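Microcompartments protein (Halothece sp. PCC 7418, PDB 5VGU) probably forms hexameric tiles of the beta-carboxysome shell, as a CcmK4-type bacterial microcompartment protein that can mix with CcmK3 in heterohexamers. Local coordinates at residues Asp4-Leu9 and Pro80-Asn85; Ser8-Gly13 and Ser40-Ile45; Leu18-Ala23 and His63-Ala68; Ile46-Val51 and Ile92-Asn97; Glu53-Met58 and Trp76-Arg81. All blocks are in the same frame, centred on the assembly; numbering follows the deposited sequence.

Contact 1. Residues Asp4-Leu9 and Pro80-Asn85; sequences DAVGSL and PRPHEN
The imidazole of His83 is met at its edge, in the ring plane, by the backbone N of Asn85, which donates to ND1 over 3.0 Å along a nearly straight path (164°). His83 thus caps the helix that starts at Glu84, as an N-cap residue. The pyrrolidine ring of Pro82 turns toward residues Asp4-Leu9: its CD sits 3.1 Å from Asp4 O, and its CG lies 4.1 Å from Val6 CG1, the methyl branch that occupies the crowded position between backbone N and carbonyl carbon (chi1 54°). Ala5 meets the start of the loop, its CB 3.3 Å from Pro80 O. No hydrogen bond joins the two segments; Ala5 N and Pro80 O are close, but the angle is poor. Strand 5-12 pairs with strand 72-79 in the BMC-domain sheet, and past Ile79 the chain leaves that ladder through Pro80-Pro82. The carboxylate of Asp4 looks to another partner: OD2 bonds to Tyr94 OH. His83 N bonds to Asp22 of a neighbouring subunit. Proline has no N-H to offer at position 82, so the chemistry here is of carbon against carbonyl and methyl, while directional bonds run from the segments to other parts of the chain and to a neighbouring subunit.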
# COMPACT_ATOMS: atom_id res chain seq x y z
N ASP A 4 -23.71 -17.41 11.78
CA ASP A 4 -23.19 -16.81 13.00
C ASP A 4 -22.98 -15.32 12.82
O ASP A 4 -22.61 -14.85 11.73
CB ASP A 4 -21.84 -17.44 13.40
CG ASP A 4 -21.99 -18.82 14.01
OD1 ASP A 4 -23.12 -19.32 14.15
OD2 ASP A 4 -20.95 -19.41 14.34
N ALA A 5 -23.14 -14.58 13.91
CA ALA A 5 -22.87 -13.15 13.90
C ALA A 5 -21.42 -12.88 13.54
O ALA A 5 -20.53 -13.73 13.69
CB ALA A 5 -23.16 -12.52 15.25
N VAL A 6 -21.18 -11.67 13.06
CA VAL A 6 -19.82 -11.21 12.78
C VAL A 6 -19.56 -9.93 13.58
O VAL A 6 -20.42 -9.05 13.68
CB VAL A 6 -19.58 -11.04 11.25
CG1 VAL A 6 -20.55 -10.19 10.59
CG2 VAL A 6 -18.16 -10.49 10.97
N GLY A 7 -18.39 -9.88 14.17
CA GLY A 7 -17.89 -8.66 14.79
C GLY A 7 -16.62 -8.21 14.08
O GLY A 7 -15.76 -9.04 13.75
N SER A 8 -16.50 -6.91 13.89
CA SER A 8 -15.31 -6.36 13.27
C SER A 8 -14.87 -5.13 14.04
O SER A 8 -15.69 -4.27 14.36
CB SER A 8 -15.57 -6.01 11.79
OG SER A 8 -14.38 -5.51 11.18
N LEU A 9 -13.58 -5.06 14.30
CA LEU A 9 -12.98 -3.98 15.06
C LEU A 9 -11.68 -3.57 14.38
O LEU A 9 -10.90 -4.43 13.97
CB LEU A 9 -12.75 -4.44 16.51
CG LEU A 9 -12.08 -3.48 17.49
CD1 LEU A 9 -12.58 -3.78 18.89
CD2 LEU A 9 -10.57 -3.61 17.43
N PRO A 80 -25.43 -9.03 13.10
CA PRO A 80 -25.90 -10.21 13.83
C PRO A 80 -26.06 -11.45 13.00
O PRO A 80 -25.97 -12.55 13.58
CB PRO A 80 -27.23 -9.74 14.42
CG PRO A 80 -27.05 -8.29 14.61
CD PRO A 80 -26.21 -7.83 13.45
N ARG A 81 -26.35 -11.34 11.69
CA ARG A 81 -26.66 -12.53 10.90
C ARG A 81 -26.37 -12.26 9.43
O ARG A 81 -27.29 -12.01 8.64
CB ARG A 81 -28.14 -12.87 11.13
CG ARG A 81 -28.56 -14.23 10.72
CD ARG A 81 -29.97 -14.45 11.29
NE ARG A 81 -30.38 -15.84 11.13
CZ ARG A 81 -30.06 -16.82 11.97
NH1 ARG A 81 -29.31 -16.58 13.04
NH2 ARG A 81 -30.51 -18.04 11.74
N PRO A 82 -25.10 -12.35 9.01
CA PRO A 82 -24.71 -11.86 7.68
C PRO A 82 -25.23 -12.71 6.52
O PRO A 82 -25.28 -13.94 6.59
CB PRO A 82 -23.18 -11.89 7.74
CG PRO A 82 -22.88 -12.97 8.73
CD PRO A 82 -23.95 -12.88 9.77
N HIS A 83 -25.59 -12.03 5.44
CA HIS A 83 -25.99 -12.69 4.21
C HIS A 83 -24.81 -13.46 3.63
O HIS A 83 -23.66 -12.99 3.65
CB HIS A 83 -26.48 -11.62 3.21
CG HIS A 83 -27.20 -12.15 2.01
ND1 HIS A 83 -26.55 -12.74 0.95
CD2 HIS A 83 -28.52 -12.15 1.69
CE1 HIS A 83 -27.43 -13.09 0.03
NE2 HIS A 83 -28.64 -12.74 0.45
N GLU A 84 -25.10 -14.64 3.09
CA GLU A 84 -24.07 -15.49 2.51
C GLU A 84 -23.23 -14.78 1.44
O GLU A 84 -22.05 -15.11 1.26
CB GLU A 84 -24.73 -16.74 1.91
CG GLU A 84 -23.80 -17.81 1.35
CD GLU A 84 -24.53 -18.84 0.49
OE1 GLU A 84 -25.77 -18.78 0.42
OE2 GLU A 84 -23.87 -19.70 -0.12
N ASN A 85 -23.82 -13.85 0.68
CA ASN A 85 -23.06 -13.12 -0.34
C ASN A 85 -21.99 -12.23 0.29
O ASN A 85 -20.89 -12.09 -0.25
CB ASN A 85 -24.05 -12.32 -1.18
CG ASN A 85 -23.45 -11.70 -2.42
OD1 ASN A 85 -22.23 -11.72 -2.71
ND2 ASN A 85 -24.34 -11.09 -3.17

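Contact 2. Residues Ser8-Gly13 and Ser40-Ile45; sequences SLETKG and SARFTI
Neighbouring antiparallel strands of the BMC-domain sheet, 5-12 and 42-49, meet here; the axes of the short segments 8-12 and 42-45 approach to 4.6 Å. Leu9 with Ile45 and Thr11 with Phe43 are hydrogen-bonded pairs; Ile45 N reaches Leu9 O at 2.8 Å. Just beyond the paired residues, Gly13 N donates to Ala41 O at 2.7 Å. On the face carrying Glu10, Lys12, Arg42 and Thr44, Glu10, with CG anti to the backbone N (chi1 -175°), extends across the neighbouring strand. Arg42, bent at chi3, grips one carboxylate oxygen side-on: NE lies 2.8 Å from Glu10 OE2 on its anti lone pair, whereas NH2, 2.7 Å from Glu10 OE2, comes from above the carboxylate plane. The carboxylate and guanidinium planes are 66° apart. Thr44 OG1 donates to Glu10 OE1 at 2.8 Å, and the same oxygen accepts from Phe14 N of a neighbouring subunit, so this buried carboxylate, held at both oxygens, would tend to stay ionised. Lys12, bent at chi2, brings NZ to 2.8 Å from Ser40 O. Such cross-strand pairing, with a polar face turned to a neighbouring copy, fits the central sheet of a hexameric BMC shell protein.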
# COMPACT_ATOMS: atom_id res chain seq x y z
N SER A 8 -16.50 -6.91 13.89
CA SER A 8 -15.31 -6.36 13.27
C SER A 8 -14.87 -5.13 14.04
O SER A 8 -15.69 -4.27 14.36
CB SER A 8 -15.57 -6.01 11.79
OG SER A 8 -14.38 -5.51 11.18
N LEU A 9 -13.58 -5.06 14.30
CA LEU A 9 -12.98 -3.98 15.06
C LEU A 9 -11.68 -3.57 14.38
O LEU A 9 -10.90 -4.43 13.97
CB LEU A 9 -12.75 -4.44 16.51
CG LEU A 9 -12.08 -3.48 17.49
CD1 LEU A 9 -12.58 -3.78 18.89
CD2 LEU A 9 -10.57 -3.61 17.43
N GLU A 10 -11.43 -2.27 14.32
CA GLU A 10 -10.28 -1.73 13.61
C GLU A 10 -9.56 -0.73 14.50
O GLU A 10 -10.20 0.17 15.06
CB GLU A 10 -10.74 -1.09 12.28
CG GLU A 10 -9.67 -0.59 11.35
CD GLU A 10 -10.24 -0.18 9.99
OE1 GLU A 10 -10.97 -1.00 9.40
OE2 GLU A 10 -9.93 0.94 9.53
N THR A 11 -8.23 -0.88 14.62
CA THR A 11 -7.41 -0.01 15.45
C THR A 11 -6.37 0.71 14.62
O THR A 11 -5.98 0.29 13.53
CB THR A 11 -6.67 -0.80 16.55
OG1 THR A 11 -5.75 -1.73 15.96
CG2 THR A 11 -7.64 -1.57 17.44
N LYS A 12 -5.88 1.82 15.17
CA LYS A 12 -4.64 2.41 14.70
C LYS A 12 -3.49 1.67 15.38
O LYS A 12 -3.38 1.69 16.61
CB LYS A 12 -4.60 3.90 15.03
CG LYS A 12 -3.43 4.67 14.40
CD LYS A 12 -3.60 4.82 12.90
CE LYS A 12 -2.73 5.94 12.36
NZ LYS A 12 -3.16 6.33 10.98
N GLY A 13 -2.66 1.01 14.59
CA GLY A 13 -1.52 0.25 15.10
C GLY A 13 -1.87 -1.20 15.33
O GLY A 13 -3.01 -1.56 15.67
N SER A 40 -2.54 2.72 6.15
CA SER A 40 -2.38 3.83 7.10
C SER A 40 -2.21 3.34 8.53
O SER A 40 -2.69 3.96 9.48
CB SER A 40 -3.55 4.79 6.99
OG SER A 40 -3.52 5.42 5.73
N ALA A 41 -1.52 2.21 8.68
CA ALA A 41 -1.25 1.57 9.97
C ALA A 41 -2.52 1.21 10.71
O ALA A 41 -2.50 1.07 11.93
CB ALA A 41 -0.35 2.44 10.86
N ARG A 42 -3.63 1.03 10.00
CA ARG A 42 -4.85 0.51 10.61
C ARG A 42 -4.99 -0.98 10.31
O ARG A 42 -4.59 -1.47 9.24
CB ARG A 42 -6.06 1.32 10.12
CG ARG A 42 -6.10 2.66 10.85
CD ARG A 42 -7.04 3.67 10.26
NE ARG A 42 -8.42 3.18 10.19
CZ ARG A 42 -9.48 3.97 10.26
NH1 ARG A 42 -9.33 5.28 10.43
NH2 ARG A 42 -10.69 3.46 10.18
N PHE A 43 -5.50 -1.71 11.30
CA PHE A 43 -5.63 -3.16 11.25
C PHE A 43 -7.05 -3.52 11.68
O PHE A 43 -7.58 -2.95 12.64
CB PHE A 43 -4.62 -3.85 12.16
CG PHE A 43 -3.19 -3.67 11.72
CD1 PHE A 43 -2.48 -2.54 12.05
CD2 PHE A 43 -2.58 -4.64 10.96
CE1 PHE A 43 -1.18 -2.37 11.64
CE2 PHE A 43 -1.25 -4.49 10.55
CZ PHE A 43 -0.56 -3.35 10.89
N THR A 44 -7.67 -4.43 10.94
CA THR A 44 -9.03 -4.89 11.19
C THR A 44 -8.99 -6.34 11.63
O THR A 44 -8.30 -7.16 11.02
CB THR A 44 -9.90 -4.78 9.91
OG1 THR A 44 -9.68 -3.53 9.25
CG2 THR A 44 -11.37 -4.93 10.23
N ILE A 45 -9.77 -6.69 12.66
CA ILE A 45 -9.93 -8.10 13.01
C ILE A 45 -11.41 -8.45 12.91
O ILE A 45 -12.28 -7.59 13.07
CB ILE A 45 -9.38 -8.44 14.41
CG1 ILE A 45 -9.86 -7.42 15.47
CG2 ILE A 45 -7.84 -8.53 14.36
CD1 ILE A 45 -9.49 -7.80 16.88

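Contact 3. Residues Leu18-Ala23 and His63-Ala68; sequences LAAADA and HAVDKA
Helix 14-27 passes the C-terminal end of helix 51-65 closely enough that Ala20 CA and Ala64 CA are 5.1 Å apart, and after helix 51-65 the backbone leaves through a type I turn from Val65 to Ala68. Small side chains make this approach possible. Ala64 CB points toward the other helix and settles between two residues one turn apart, 3.5 Å from the carbonyl O of Ala19 and equally 3.5 Å from Ala23 CB, methyl to methyl. Ala19 CB, in return, lies 3.7 Å from Ala64 O and approaches Ala68 CB at 4.4 Å, so the first helix touches the turn as well as the helix before it. These are the two helices that lie on one side of the antiparallel sheet in the BMC fold, and this part of the seam is lined mostly by alanine. Nearer the sheet, Val65 sends CG1 anti to the backbone N (chi1 174°); its other branch, CG2, meets Ala20 CB at 3.9 Å. Ala20 also packs on Leu9 and Ile45 of the sheet, while Val65 touches Thr11. Across the subunit boundary, Val77 of a neighbouring copy covers Ala19 and Ala68, and Leu18 packs on Val86 of that same copy.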
# COMPACT_ATOMS: atom_id res chain seq x y z
N LEU A 18 -3.87 -6.65 18.42
CA LEU A 18 -3.44 -7.84 19.15
C LEU A 18 -4.10 -7.90 20.52
O LEU A 18 -4.66 -8.93 20.92
CB LEU A 18 -1.91 -7.83 19.27
CG LEU A 18 -1.23 -8.85 20.18
CD1 LEU A 18 -1.58 -10.26 19.75
CD2 LEU A 18 0.30 -8.69 20.17
N ALA A 19 -4.10 -6.77 21.24
CA ALA A 19 -4.77 -6.70 22.54
C ALA A 19 -6.26 -7.00 22.43
O ALA A 19 -6.82 -7.74 23.24
CB ALA A 19 -4.54 -5.32 23.16
N ALA A 20 -6.93 -6.38 21.44
CA ALA A 20 -8.37 -6.59 21.30
C ALA A 20 -8.70 -8.03 20.94
O ALA A 20 -9.65 -8.61 21.48
CB ALA A 20 -8.95 -5.64 20.24
N ALA A 21 -7.94 -8.63 20.02
CA ALA A 21 -8.21 -10.00 19.59
C ALA A 21 -8.11 -10.97 20.76
O ALA A 21 -8.95 -11.86 20.92
CB ALA A 21 -7.24 -10.42 18.48
N ASP A 22 -7.06 -10.82 21.57
CA ASP A 22 -6.87 -11.72 22.70
C ASP A 22 -8.01 -11.58 23.71
O ASP A 22 -8.53 -12.58 24.22
CB ASP A 22 -5.52 -11.46 23.34
CG ASP A 22 -5.13 -12.52 24.33
OD1 ASP A 22 -4.92 -13.69 23.93
OD2 ASP A 22 -5.07 -12.16 25.52
N ALA A 23 -8.42 -10.35 24.00
CA ALA A 23 -9.53 -10.16 24.94
C ALA A 23 -10.82 -10.76 24.39
O ALA A 23 -11.60 -11.37 25.14
CB ALA A 23 -9.71 -8.68 25.25
N HIS A 63 -12.52 -2.48 25.28
CA HIS A 63 -11.81 -2.07 26.48
C HIS A 63 -10.34 -2.45 26.44
O HIS A 63 -9.51 -1.72 26.99
CB HIS A 63 -12.52 -2.65 27.70
CG HIS A 63 -13.80 -1.94 28.00
ND1 HIS A 63 -14.97 -2.18 27.30
CD2 HIS A 63 -14.09 -0.94 28.87
CE1 HIS A 63 -15.92 -1.39 27.74
NE2 HIS A 63 -15.42 -0.63 28.70
N ALA A 64 -9.98 -3.55 25.77
CA ALA A 64 -8.58 -3.96 25.72
C ALA A 64 -7.74 -3.01 24.88
O ALA A 64 -6.52 -2.93 25.09
CB ALA A 64 -8.44 -5.37 25.17
N VAL A 65 -8.34 -2.31 23.91
CA VAL A 65 -7.53 -1.43 23.07
C VAL A 65 -6.81 -0.39 23.93
O VAL A 65 -5.66 -0.03 23.66
CB VAL A 65 -8.38 -0.77 21.97
CG1 VAL A 65 -7.54 0.24 21.23
CG2 VAL A 65 -8.93 -1.82 20.99
N ASP A 66 -7.48 0.11 24.98
CA ASP A 66 -6.87 1.12 25.84
C ASP A 66 -5.70 0.59 26.65
O ASP A 66 -4.91 1.38 27.18
CB ASP A 66 -7.92 1.71 26.79
CG ASP A 66 -9.13 2.23 26.06
OD1 ASP A 66 -8.95 2.91 25.02
OD2 ASP A 66 -10.25 1.96 26.51
N LYS A 67 -5.56 -0.73 26.77
CA LYS A 67 -4.42 -1.30 27.46
C LYS A 67 -3.16 -1.30 26.60
O LYS A 67 -2.07 -1.57 27.13
CB LYS A 67 -4.74 -2.73 27.92
CG LYS A 67 -6.04 -2.83 28.75
CD LYS A 67 -6.07 -1.84 29.92
CE LYS A 67 -7.33 -2.01 30.77
NZ LYS A 67 -7.42 -3.36 31.42
N ALA A 68 -3.26 -1.03 25.29
CA ALA A 68 -2.08 -0.94 24.44
C ALA A 68 -1.68 0.52 24.35
O ALA A 68 -2.44 1.35 23.84
CB ALA A 68 -2.36 -1.51 23.04

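Contact 4. Residues Ile46-Val51 and Ile92-Asn97; sequences IIRGDV and IAYNEN
Arg48 NH1 is held by two acceptors: it donates to Ile92 O at 2.8 Å, and it forms a salt bridge with Glu87. The bond to Ile92 O is fairly straight at the hydrogen (159°) and lies in the guanidinium plane, yet the nitrogen sits above the plane of the carbonyl, away from its lone pairs. The rest of the guanidinium is engaged as well, with NE donating to Ala5 O and NH2 to the carbonyl oxygens of Asp4 and Ser2. Five acceptors around one buried cation fix its rotation, and the carboxylate of Glu87 would offset part of its charge. To reach them the side chain curls: CG is anti to the carbonyl carbon, and further bends follow at chi2 (-66°) and chi3 (-63°), so that CD also lies close to Ile92 O.

Strand 42-49 belongs to the BMC-domain sheet, and Arg48 ties it to the segment that follows helix 84-89, a link between the sheet and the C-terminal part of the chain. Tyr94 lies across the aliphatic root of the same arginine. Arg48 CG stands over one ring face, offset toward the rim, while Arg48 CB is 3.4 Å from Tyr94 CZ and 3.3 Å from Tyr94 OH. That hydroxyl has its hydrogen bond with Asp4 OD2, and Arg102 makes a cation-pi contact with the ring. Two residues back on each segment, the packing turns apolar: Ile46 CG2, anti to its backbone N, meets Ile92 CG2 at 3.8 Å, the two side chains crossing at about a right angle.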
# COMPACT_ATOMS: atom_id res chain seq x y z
N ILE A 46 -11.68 -9.73 12.66
CA ILE A 46 -13.02 -10.25 12.42
C ILE A 46 -13.23 -11.47 13.30
O ILE A 46 -12.44 -12.43 13.26
CB ILE A 46 -13.25 -10.62 10.94
CG1 ILE A 46 -13.03 -9.39 10.04
CG2 ILE A 46 -14.65 -11.16 10.74
CD1 ILE A 46 -11.65 -9.29 9.51
N ILE A 47 -14.31 -11.47 14.06
CA ILE A 47 -14.67 -12.62 14.88
C ILE A 47 -16.05 -13.10 14.42
O ILE A 47 -16.84 -12.34 13.87
CB ILE A 47 -14.70 -12.33 16.40
CG1 ILE A 47 -15.62 -11.15 16.72
CG2 ILE A 47 -13.31 -12.06 16.92
CD1 ILE A 47 -15.90 -10.97 18.20
N ARG A 48 -16.31 -14.39 14.67
CA ARG A 48 -17.60 -15.00 14.43
C ARG A 48 -18.05 -15.76 15.66
O ARG A 48 -17.23 -16.31 16.41
CB ARG A 48 -17.57 -15.97 13.26
CG ARG A 48 -17.10 -15.35 11.93
CD ARG A 48 -18.09 -14.29 11.38
NE ARG A 48 -19.39 -14.88 11.06
CZ ARG A 48 -19.71 -15.49 9.93
NH1 ARG A 48 -18.84 -15.63 8.94
NH2 ARG A 48 -20.93 -16.00 9.80
N GLY A 49 -19.36 -15.82 15.83
CA GLY A 49 -19.97 -16.59 16.89
C GLY A 49 -21.43 -16.22 17.05
O GLY A 49 -22.00 -15.44 16.27
N ASP A 50 -22.05 -16.83 18.06
CA ASP A 50 -23.42 -16.44 18.41
C ASP A 50 -23.48 -14.95 18.73
O ASP A 50 -22.54 -14.39 19.29
CB ASP A 50 -23.95 -17.26 19.59
CG ASP A 50 -24.20 -18.72 19.23
OD1 ASP A 50 -24.33 -19.04 18.02
OD2 ASP A 50 -24.27 -19.56 20.16
N VAL A 51 -24.59 -14.30 18.36
CA VAL A 51 -24.70 -12.85 18.53
C VAL A 51 -24.42 -12.41 19.96
O VAL A 51 -23.71 -11.42 20.19
CB VAL A 51 -26.06 -12.34 18.01
CG1 VAL A 51 -27.17 -12.56 18.98
CG2 VAL A 51 -25.96 -10.85 17.81
N ILE A 92 -14.64 -12.58 5.92
CA ILE A 92 -15.27 -12.78 7.22
C ILE A 92 -15.69 -14.22 7.48
O ILE A 92 -16.27 -14.49 8.53
CB ILE A 92 -16.49 -11.85 7.40
CG1 ILE A 92 -17.60 -12.19 6.39
CG2 ILE A 92 -16.06 -10.40 7.31
CD1 ILE A 92 -18.96 -11.58 6.75
N ALA A 93 -15.43 -15.14 6.56
CA ALA A 93 -15.87 -16.52 6.71
C ALA A 93 -14.96 -17.29 7.67
O ALA A 93 -13.79 -16.97 7.84
CB ALA A 93 -15.91 -17.21 5.35
N TYR A 94 -15.53 -18.31 8.29
CA TYR A 94 -14.72 -19.35 8.90
C TYR A 94 -13.82 -19.98 7.83
O TYR A 94 -14.13 -19.94 6.63
CB TYR A 94 -15.60 -20.42 9.54
CG TYR A 94 -16.33 -20.03 10.79
CD1 TYR A 94 -15.68 -19.96 12.02
CD2 TYR A 94 -17.71 -19.77 10.77
CE1 TYR A 94 -16.34 -19.63 13.17
CE2 TYR A 94 -18.39 -19.44 11.92
CZ TYR A 94 -17.70 -19.38 13.13
OH TYR A 94 -18.36 -19.05 14.29
N ASN A 95 -12.68 -20.49 8.26
CA ASN A 95 -11.73 -21.13 7.36
C ASN A 95 -11.09 -22.33 8.06
O ASN A 95 -11.21 -22.52 9.27
CB ASN A 95 -10.66 -20.14 6.89
CG ASN A 95 -9.88 -19.55 8.04
OD1 ASN A 95 -9.18 -20.27 8.74
ND2 ASN A 95 -10.04 -18.25 8.28
N GLU A 96 -10.39 -23.16 7.27
CA GLU A 96 -9.87 -24.40 7.83
C GLU A 96 -8.78 -24.15 8.88
O GLU A 96 -8.62 -24.97 9.79
CB GLU A 96 -9.37 -25.29 6.69
CG GLU A 96 -8.13 -24.77 5.96
CD GLU A 96 -7.88 -25.46 4.62
OE1 GLU A 96 -7.07 -26.40 4.55
OE2 GLU A 96 -8.51 -25.05 3.62
N ASN A 97 -8.10 -23.01 8.80
CA ASN A 97 -7.06 -22.68 9.79
C ASN A 97 -7.63 -22.50 11.19
O ASN A 97 -6.92 -22.70 12.18
CB ASN A 97 -6.33 -21.42 9.31
CG ASN A 97 -5.10 -21.11 10.12
OD1 ASN A 97 -4.35 -22.00 10.51
ND2 ASN A 97 -4.86 -19.81 10.35

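Contact 5. Residues Glu53-Met58 and Trp76-Arg81; sequences EVKTAM and WVIIPR
A Met-aromatic contact marks one end of this interface: Met58 SD lies 4.8 Å from the centroid of the six-membered ring of Trp76, 47° off the ring normal, and so approaches obliquely. In the BMC fold, this is where helix 51-65 lies against strand 72-79, the edge strand of the sheet within the chain. The axes of the short segments, helix 53-58 and strand 76-79, run nearly antiparallel, at 169°, with a closest approach of 9.6 Å, a spacing bridged mainly by side chains; no hydrogen bond joins the two segments.

Met58 leaves the helix with CG anti to the backbone N. This first torsion puts Met58 CG 3.7 Å from Trp76 CE3; the bend at chi2 turns SD toward the indole, and the one at chi3 brings Met58 CE to 4.1 Å from Val77 O. Trp76 contributes the benzo side of its indole, having its CG in the crowded position between backbone N and carbonyl carbon (chi1 66°). Its ring also meets Tyr69 of a neighbouring subunit, so the tryptophan serves both the packing inside the chain and the boundary between copies.

Ile78, pointing to the helix from the same face of the strand, is the centre of the apolar part. Its CG1 branch is anti to the carbonyl carbon and extends onward, carrying CD1 into the gap between Lys55 and Met58. Val54 comes alongside Ile78, the two sliding past each other in opposite directions, with Val54 CG1 4.0 Å from Ile78 CG1. At the tip, Ile78 CD1 rests 3.8 Å from Lys55 CA and 3.9 Å from Met58 CB.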
# COMPACT_ATOMS: atom_id res chain seq x y z
N GLU A 53 -22.57 -13.88 22.21
CA GLU A 53 -21.16 -14.05 22.50
C GLU A 53 -20.31 -13.00 21.76
O GLU A 53 -19.33 -12.49 22.31
CB GLU A 53 -20.73 -15.47 22.14
CG GLU A 53 -21.47 -16.54 22.93
CD GLU A 53 -21.07 -16.59 24.39
OE1 GLU A 53 -19.99 -16.06 24.74
OE2 GLU A 53 -21.82 -17.18 25.18
N VAL A 54 -20.70 -12.64 20.54
CA VAL A 54 -19.98 -11.58 19.83
C VAL A 54 -20.14 -10.25 20.55
O VAL A 54 -19.19 -9.45 20.63
CB VAL A 54 -20.46 -11.51 18.36
CG1 VAL A 54 -19.90 -10.25 17.66
CG2 VAL A 54 -20.04 -12.76 17.64
N LYS A 55 -21.32 -9.98 21.12
CA LYS A 55 -21.49 -8.74 21.88
C LYS A 55 -20.55 -8.69 23.07
O LYS A 55 -19.87 -7.69 23.31
CB LYS A 55 -22.95 -8.60 22.34
CG LYS A 55 -23.91 -8.23 21.24
CD LYS A 55 -25.37 -8.29 21.74
CE LYS A 55 -25.65 -7.27 22.84
NZ LYS A 55 -27.05 -7.39 23.35
N THR A 56 -20.49 -9.79 23.83
CA THR A 56 -19.62 -9.84 25.00
C THR A 56 -18.16 -9.71 24.60
O THR A 56 -17.38 -9.00 25.25
CB THR A 56 -19.85 -11.15 25.75
OG1 THR A 56 -21.21 -11.19 26.18
CG2 THR A 56 -18.93 -11.28 26.94
N ALA A 57 -17.75 -10.45 23.56
CA ALA A 57 -16.37 -10.35 23.09
C ALA A 57 -16.03 -8.94 22.62
O ALA A 57 -14.94 -8.42 22.90
CB ALA A 57 -16.12 -11.36 21.97
N MET A 58 -16.95 -8.31 21.88
CA MET A 58 -16.67 -6.98 21.36
C MET A 58 -16.44 -5.97 22.49
O MET A 58 -15.54 -5.13 22.41
CB MET A 58 -17.82 -6.52 20.45
CG MET A 58 -17.62 -5.16 19.80
SD MET A 58 -16.21 -5.11 18.66
CE MET A 58 -16.55 -6.55 17.62
N TRP A 76 -15.86 0.02 14.69
CA TRP A 76 -16.27 -1.36 14.95
C TRP A 76 -17.75 -1.52 14.60
O TRP A 76 -18.50 -0.54 14.51
CB TRP A 76 -16.01 -1.77 16.41
CG TRP A 76 -16.85 -1.04 17.42
CD1 TRP A 76 -16.53 0.13 18.06
CD2 TRP A 76 -18.14 -1.43 17.93
NE1 TRP A 76 -17.55 0.48 18.94
CE2 TRP A 76 -18.54 -0.46 18.86
CE3 TRP A 76 -18.98 -2.51 17.68
CZ2 TRP A 76 -19.75 -0.53 19.53
CZ3 TRP A 76 -20.19 -2.58 18.35
CH2 TRP A 76 -20.56 -1.60 19.27
N VAL A 77 -18.15 -2.77 14.40
CA VAL A 77 -19.54 -3.08 14.11
C VAL A 77 -19.81 -4.52 14.50
O VAL A 77 -18.91 -5.36 14.51
CB VAL A 77 -19.89 -2.81 12.62
CG1 VAL A 77 -19.39 -3.91 11.71
CG2 VAL A 77 -21.40 -2.64 12.48
N ILE A 78 -21.08 -4.81 14.79
CA ILE A 78 -21.58 -6.17 14.88
C ILE A 78 -22.70 -6.31 13.85
O ILE A 78 -23.61 -5.48 13.79
CB ILE A 78 -22.10 -6.51 16.30
CG1 ILE A 78 -20.95 -6.43 17.29
CG2 ILE A 78 -22.80 -7.88 16.27
CD1 ILE A 78 -21.35 -6.55 18.76
N ILE A 79 -22.60 -7.35 13.03
CA ILE A 79 -23.62 -7.73 12.06
C ILE A 79 -24.22 -9.05 12.55
O ILE A 79 -23.60 -10.11 12.40
CB ILE A 79 -23.04 -7.89 10.65
CG1 ILE A 79 -22.28 -6.63 10.22
CG2 ILE A 79 -24.13 -8.28 9.64
CD1 ILE A 79 -23.08 -5.39 10.22
N PRO A 80 -25.43 -9.03 13.10
CA PRO A 80 -25.90 -10.21 13.83
C PRO A 80 -26.06 -11.45 13.00
O PRO A 80 -25.97 -12.55 13.58
CB PRO A 80 -27.23 -9.74 14.42
CG PRO A 80 -27.05 -8.29 14.61
CD PRO A 80 -26.21 -7.83 13.45
N ARG A 81 -26.35 -11.34 11.69
CA ARG A 81 -26.66 -12.53 10.90
C ARG A 81 -26.37 -12.26 9.43
O ARG A 81 -27.29 -12.01 8.64
CB ARG A 81 -28.14 -12.87 11.13
CG ARG A 81 -28.56 -14.23 10.72
CD ARG A 81 -29.97 -14.45 11.29
NE ARG A 81 -30.38 -15.84 11.13
CZ ARG A 81 -30.06 -16.82 11.97
NH1 ARG A 81 -29.31 -16.58 13.04
NH2 ARG A 81 -30.51 -18.04 11.74

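In the fold
The five contacts lie in and around one antiparallel sheet. Contacts 1 and 2 both use strand 5-12, with centres 18 Å apart; contacts 2 and 4 share strand 42-49, and contacts 3 and 5 share helix 51-65. Contacts 1 and 5 have Pro80 and Arg81 in common. Contacts 1, 4 and 5 cluster, with contact 1 about 8 Å from each of the others between centres, while contact 3 is about 21 Å from contact 1, across the chain's centre. Along the chain, contact 3 is nested within the loop closed by contact 1, and contact 5 within that of contact 4. Each contact also reaches neighbouring subunits, so the folded core and the hexamer interfaces are built from the same elements.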